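Local coordinates for sugar ABC transporter (Sugar-binding protein) (Bacillus halodurans, PDB 4YO7) that binds myo-inositol, and probably serves as the solute-binding component of a sugar ABC transporter, at residues 163-168 against 198-203; 168-173 against 228-233. All blocks are in the same frame, centred on the assembly; numbering follows the deposited sequence.

Contact 1 of 2, residues 163-168 against 198-203. With NA (sodium ion), chain G.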
loop_
_atom_site.group_PDB
_atom_site.type_symbol
_atom_site.label_atom_id
_atom_site.label_comp_id
_atom_site.label_asym_id
_atom_site.label_seq_id
_atom_site.Cartn_x
_atom_site.Cartn_y
_atom_site.Cartn_z
ATOM N N LYS A 163 0.101 5.194 22.741
ATOM C CA LYS A 163 0.745 4.594 23.913
ATOM C C LYS A 163 2.071 5.270 24.211
ATOM O O LYS A 163 2.371 5.579 25.368
ATOM C CB LYS A 163 0.946 3.093 23.718
ATOM C CG LYS A 163 -0.346 2.327 23.809
ATOM C CD LYS A 163 -0.177 0.856 23.470
ATOM C CE LYS A 163 -1.532 0.174 23.260
ATOM N NZ LYS A 163 -1.415 -1.213 22.703
ATOM N N LEU A 164 2.853 5.536 23.174
ATOM C CA LEU A 164 4.154 6.147 23.358
ATOM C C LEU A 164 4.041 7.574 23.886
ATOM O O LEU A 164 4.919 8.046 24.608
ATOM C CB LEU A 164 4.921 6.127 22.049
ATOM C CG LEU A 164 5.368 4.778 21.491
ATOM C CD1 LEU A 164 5.832 4.917 20.057
ATOM C CD2 LEU A 164 6.482 4.194 22.323
ATOM N N LEU A 165 2.946 8.247 23.545
ATOM C CA LEU A 165 2.705 9.622 23.982
ATOM C C LEU A 165 1.942 9.717 25.307
ATOM O O LEU A 165 1.688 10.823 25.804
ATOM C CB LEU A 165 1.919 10.378 22.914
ATOM C CG LEU A 165 2.637 10.624 21.583
ATOM C CD1 LEU A 165 1.676 11.206 20.584
ATOM C CD2 LEU A 165 3.818 11.560 21.798
ATOM N N ASN A 166 1.587 8.573 25.884
ATOM C CA ASN A 166 0.720 8.540 27.061
ATOM C C ASN A 166 -0.547 9.360 26.798
ATOM O O ASN A 166 -1.043 10.091 27.655
ATOM C CB ASN A 166 1.465 9.039 28.293
ATOM C CG ASN A 166 2.529 8.074 28.732
ATOM O OD1 ASN A 166 2.225 6.950 29.125
ATOM N ND2 ASN A 166 3.789 8.492 28.648
ATOM N N ASN A 167 -1.053 9.213 25.577
ATOM C CA ASN A 167 -2.303 9.833 25.133
ATOM C C ASN A 167 -2.299 11.359 25.125
ATOM O O ASN A 167 -3.353 11.994 25.117
ATOM C CB ASN A 167 -3.451 9.322 25.991
ATOM C CG ASN A 167 -3.674 7.850 25.804
ATOM O OD1 ASN A 167 -3.363 7.302 24.742
ATOM N ND2 ASN A 167 -4.210 7.195 26.817
ATOM N N GLU A 168 -1.111 11.953 25.088
ATOM C CA GLU A 168 -1.005 13.404 25.043
ATOM C C GLU A 168 0.000 13.845 24.002
ATOM O O GLU A 168 1.175 13.489 24.077
ATOM C CB GLU A 168 -0.599 13.968 26.414
ATOM C CG GLU A 168 -1.587 13.646 27.522
ATOM C CD GLU A 168 -1.303 14.406 28.806
ATOM O OE1 GLU A 168 -0.215 15.016 28.914
ATOM O OE2 GLU A 168 -2.174 14.396 29.704
ATOM N N ASP A 198 -8.631 12.898 24.622
ATOM C CA ASP A 198 -8.750 14.350 24.621
ATOM C C ASP A 198 -7.406 15.070 24.491
ATOM O O ASP A 198 -7.352 16.168 23.936
ATOM C CB ASP A 198 -9.474 14.806 25.884
ATOM C CG ASP A 198 -10.950 14.441 25.861
ATOM O OD1 ASP A 198 -11.465 14.137 24.764
ATOM O OD2 ASP A 198 -11.590 14.457 26.931
ATOM N N GLY A 199 -6.327 14.451 24.967
ATOM C CA GLY A 199 -5.004 15.065 24.905
ATOM C C GLY A 199 -4.293 14.903 23.571
ATOM O O GLY A 199 -3.219 15.486 23.366
ATOM N N LEU A 200 -4.880 14.117 22.669
ATOM C CA LEU A 200 -4.354 13.963 21.310
ATOM C C LEU A 200 -5.119 14.878 20.362
ATOM O O LEU A 200 -6.350 14.901 20.356
ATOM C CB LEU A 200 -4.454 12.511 20.837
ATOM C CG LEU A 200 -3.659 11.458 21.604
ATOM C CD1 LEU A 200 -3.934 10.058 21.059
ATOM C CD2 LEU A 200 -2.180 11.767 21.514
ATOM N N GLU A 201 -4.375 15.640 19.578
ATOM C CA GLU A 201 -4.975 16.592 18.661
ATOM C C GLU A 201 -4.186 16.639 17.357
ATOM O O GLU A 201 -2.960 16.713 17.368
ATOM C CB GLU A 201 -5.016 17.987 19.308
ATOM C CG GLU A 201 -5.883 18.992 18.569
ATOM C CD GLU A 201 -5.864 20.368 19.220
ATOM O OE1 GLU A 201 -5.239 20.513 20.292
ATOM O OE2 GLU A 201 -6.472 21.302 18.655
ATOM N N VAL A 202 -4.901 16.620 16.239
ATOM C CA VAL A 202 -4.280 16.824 14.933
ATOM C C VAL A 202 -4.031 18.314 14.755
ATOM O O VAL A 202 -4.978 19.115 14.724
ATOM C CB VAL A 202 -5.155 16.281 13.787
ATOM C CG1 VAL A 202 -4.509 16.572 12.415
ATOM C CG2 VAL A 202 -5.400 14.770 13.960
ATOM N N VAL A 203 -2.760 18.700 14.668
ATOM C CA VAL A 203 -2.413 20.108 14.498
ATOM C C VAL A 203 -1.984 20.448 13.068
ATOM O O VAL A 203 -2.040 21.610 12.675
ATOM C CB VAL A 203 -1.283 20.560 15.466
ATOM C CG1 VAL A 203 -1.760 20.438 16.915
ATOM C CG2 VAL A 203 0.011 19.774 15.247
HETATM NA NA NA G . -8.475 13.885 20.614
HETATM O O HOH W 1 -5.553 12.223 26.626
HETATM O O HOH W 2 -8.957 16.152 21.523
HETATM O O HOH W 3 -10.603 13.511 21.647
HETATM O O HOH W 4 -9.318 14.805 18.617
#
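Glu168 and Gly199 bring the two backbones to within 4.3 Å, CA to CA, where a type I' turn from Leu165 to Glu168, closed by Glu168 N to Leu165 O, faces Gly199 and Leu200. Within that turn Asn166 is the first residue to leave the helix, and its positive phi ends helix 150-164 in a Schellman motif. Across the gap the backbones meet without a direct hydrogen bond: Glu168 CA points a C-H at Gly199 O (3.5 Å), while a water receives Gly199 N and donates to Asn167 O at 2.7 Å. Gly199 suits this spot, since a CB on it would clash with Asn167 O. Leu200 supplies the apolar half. With CG turned opposite its carbonyl carbon (chi1 -63°), Leu200 lays CD2 against the turn, 3.6 Å from Asn167 C, and the same CD2 meets the CD1 branch of Leu165 at 4.0 Å, the two side chains crossing at a slant. Cut back to an alanine, Leu200 would probably leave Leu165 CD1 and the Asn167-Glu168 peptide without the branch that packs against them. The backbone of Leu200 has a separate task: its O binds sodium at 2.4 Å; three waters and the carbonyls of Ile194 and His197 complete the site, and one of the waters also donates to Asp198 O. The contact thus joins a helix end to an edge strand: Leu200 also packs on Met158 and Ala162 of helix 150-164, Leu165 reaches Ile171 and Ile257 on strands 169-175 and 257-259, and Gly199 and Glu201 pair by backbone bonds with Gly169.

Contact 2 of 2, residues 168-173 against 228-233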
loop_
_atom_site.group_PDB
_atom_site.type_symbol
_atom_site.label_atom_id
_atom_site.label_comp_id
_atom_site.label_asym_id
_atom_site.label_seq_id
_atom_site.Cartn_x
_atom_site.Cartn_y
_atom_site.Cartn_z
ATOM N N GLU A 168 -1.111 11.953 25.088
ATOM C CA GLU A 168 -1.005 13.404 25.043
ATOM C C GLU A 168 0.000 13.845 24.002
ATOM O O GLU A 168 1.175 13.489 24.077
ATOM C CB GLU A 168 -0.599 13.968 26.414
ATOM C CG GLU A 168 -1.587 13.646 27.522
ATOM C CD GLU A 168 -1.303 14.406 28.806
ATOM O OE1 GLU A 168 -0.215 15.016 28.914
ATOM O OE2 GLU A 168 -2.174 14.396 29.704
ATOM N N GLY A 169 -0.451 14.666 23.064
ATOM C CA GLY A 169 0.456 15.190 22.059
ATOM C C GLY A 169 -0.210 15.814 20.856
ATOM O O GLY A 169 -1.358 15.515 20.520
ATOM N N ASN A 170 0.554 16.689 20.208
ATOM C CA ASN A 170 0.184 17.295 18.941
ATOM C C ASN A 170 0.632 16.407 17.791
ATOM O O ASN A 170 1.803 16.072 17.699
ATOM C CB ASN A 170 0.824 18.669 18.808
ATOM C CG ASN A 170 0.214 19.698 19.742
ATOM O OD1 ASN A 170 -0.815 19.461 20.372
ATOM N ND2 ASN A 170 0.831 20.866 19.797
ATOM N N ILE A 171 -0.310 16.015 16.946
ATOM C CA ILE A 171 -0.044 15.051 15.889
ATOM C C ILE A 171 -0.031 15.760 14.542
ATOM O O ILE A 171 -0.924 16.556 14.260
ATOM C CB ILE A 171 -1.106 13.943 15.885
ATOM C CG1 ILE A 171 -1.303 13.371 17.297
ATOM C CG2 ILE A 171 -0.722 12.858 14.896
ATOM C CD1 ILE A 171 -0.047 12.792 17.902
ATOM N N ALA A 172 0.978 15.472 13.715
ATOM C CA ALA A 172 1.023 15.900 12.319
ATOM C C ALA A 172 0.851 14.655 11.452
ATOM O O ALA A 172 1.629 13.708 11.574
ATOM C CB ALA A 172 2.347 16.597 12.016
ATOM N N ILE A 173 -0.194 14.642 10.628
ATOM C CA ILE A 173 -0.499 13.502 9.770
ATOM C C ILE A 173 -0.072 13.782 8.340
ATOM O O ILE A 173 -0.481 14.794 7.762
ATOM C CB ILE A 173 -2.013 13.163 9.783
ATOM C CG1 ILE A 173 -2.428 12.658 11.169
ATOM C CG2 ILE A 173 -2.346 12.096 8.734
ATOM C CD1 ILE A 173 -3.916 12.410 11.317
ATOM N N GLU A 228 4.097 23.335 17.183
ATOM C CA GLU A 228 4.658 22.313 18.063
ATOM C C GLU A 228 4.118 20.950 17.650
ATOM O O GLU A 228 2.912 20.774 17.526
ATOM C CB GLU A 228 4.328 22.607 19.515
ATOM C CG GLU A 228 4.942 23.915 20.010
ATOM C CD GLU A 228 5.080 23.962 21.518
ATOM O OE1 GLU A 228 4.270 23.307 22.209
ATOM O OE2 GLU A 228 6.004 24.646 22.010
ATOM N N ILE A 229 5.035 20.012 17.409
ATOM C CA ILE A 229 4.698 18.670 16.935
ATOM C C ILE A 229 5.310 17.633 17.877
ATOM O O ILE A 229 6.493 17.691 18.177
ATOM C CB ILE A 229 5.235 18.435 15.501
ATOM C CG1 ILE A 229 4.646 19.467 14.528
ATOM C CG2 ILE A 229 4.953 17.012 15.023
ATOM C CD1 ILE A 229 5.245 19.407 13.128
ATOM N N ASP A 230 4.512 16.671 18.321
ATOM C CA ASP A 230 5.013 15.615 19.186
ATOM C C ASP A 230 5.164 14.295 18.439
ATOM O O ASP A 230 5.978 13.461 18.829
ATOM C CB ASP A 230 4.100 15.438 20.398
ATOM C CG ASP A 230 4.057 16.673 21.251
ATOM O OD1 ASP A 230 5.119 17.066 21.767
ATOM O OD2 ASP A 230 2.978 17.273 21.387
ATOM N N ALA A 231 4.405 14.126 17.359
ATOM C CA ALA A 231 4.476 12.923 16.520
ATOM C C ALA A 231 4.122 13.252 15.093
ATOM O O ALA A 231 3.207 14.040 14.834
ATOM C CB ALA A 231 3.550 11.845 17.032
ATOM N N VAL A 232 4.868 12.634 14.181
ATOM C CA VAL A 232 4.606 12.709 12.758
ATOM C C VAL A 232 4.153 11.320 12.355
ATOM O O VAL A 232 4.888 10.356 12.532
ATOM C CB VAL A 232 5.844 13.145 11.963
ATOM C CG1 VAL A 232 5.576 13.045 10.446
ATOM C CG2 VAL A 232 6.230 14.556 12.364
ATOM N N VAL A 233 2.931 11.225 11.852
ATOM C CA VAL A 233 2.303 9.948 11.577
ATOM C C VAL A 233 1.968 9.918 10.091
ATOM O O VAL A 233 1.133 10.690 9.616
ATOM C CB VAL A 233 1.049 9.747 12.465
ATOM C CG1 VAL A 233 0.448 8.404 12.217
ATOM C CG2 VAL A 233 1.435 9.871 13.931
#
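Asn170 O takes two backbone donors from the opposing segment: Asp230 N at 2.8 Å, in the carbonyl plane, and Ala231 N at 3.3 Å, tilted from that plane by 16°. This forked bond sits where 228-233 passes from loop into strand. The side chain of Asp230 returns the grip, its OD2 receiving Asn170 N at 2.8 Å through the anti lone pair, almost straight (176° at the hydrogen), which brings the carboxylate over to Gly169 and Asn170. Gly169 CA lies close to the same oxygen; its backbone angles call for glycine, and a CB there would press on Asp230 CB. Beyond this, the amide of Asn170 reaches back along the loop: ND2 donates to Glu228 O at 3.1 Å, with the acceptor close to the amide plane but the donor well above the plane of the Glu228 carbonyl.

Further on, regular parallel pairing takes over: Ala172 N gives to Ala231 O, and Val233 N gives to Ala172 O at 2.8 Å; each donor sits almost in line with the acceptor's C=O bond. On one face of the sheet Ile171 sets CD1 against Ala231 CB and CG2 against Val233 CG2, each at 3.8 Å, and Met158 of helix 150-164 packs on this side. On the other, Ala172 CB rests on Ile229 CG2 at 4.0 Å, and Ala172 and Ile229 both touch Trp222 of helix 212-224. The chemistry divides accordingly: the Asp230 and Asn170 side chains probably help to hold the register where the strands begin to pair, and the nearly straight N-H bond to OD2 probably helps to stabilise the negative charge of Asp230 and limits the carboxylate's rotation, whereas within the strands main-chain bonds and small or branched apolar groups form the core of an alpha/beta lobe.

In the fold
Strand 169-175 unites the two contacts, with strand 200-207 along one edge and 231-234 along the other, in the parallel order 200-207, 169-175, 231-234, 257-259. Their centres lie 8 Å apart, and Glu168 belongs to both. Probable hydrogen bonds join them, from Ile171 N to Glu201 O (2.8 Å) and from Val203 N to Ile171 O (2.9 Å), and Leu165 CD1 of contact 1 packs on Ile171 CD1 of contact 2 at 3.6 Å. Sodium, bound in part by Leu200 of contact 1, lies about 8 Å from the Ile171 side chain. Neither contact holds a residue of the myo-inositol pocket, although Arg186 and Asn236 of that pocket belong to the chain stretches following strands 169-175 and 231-234.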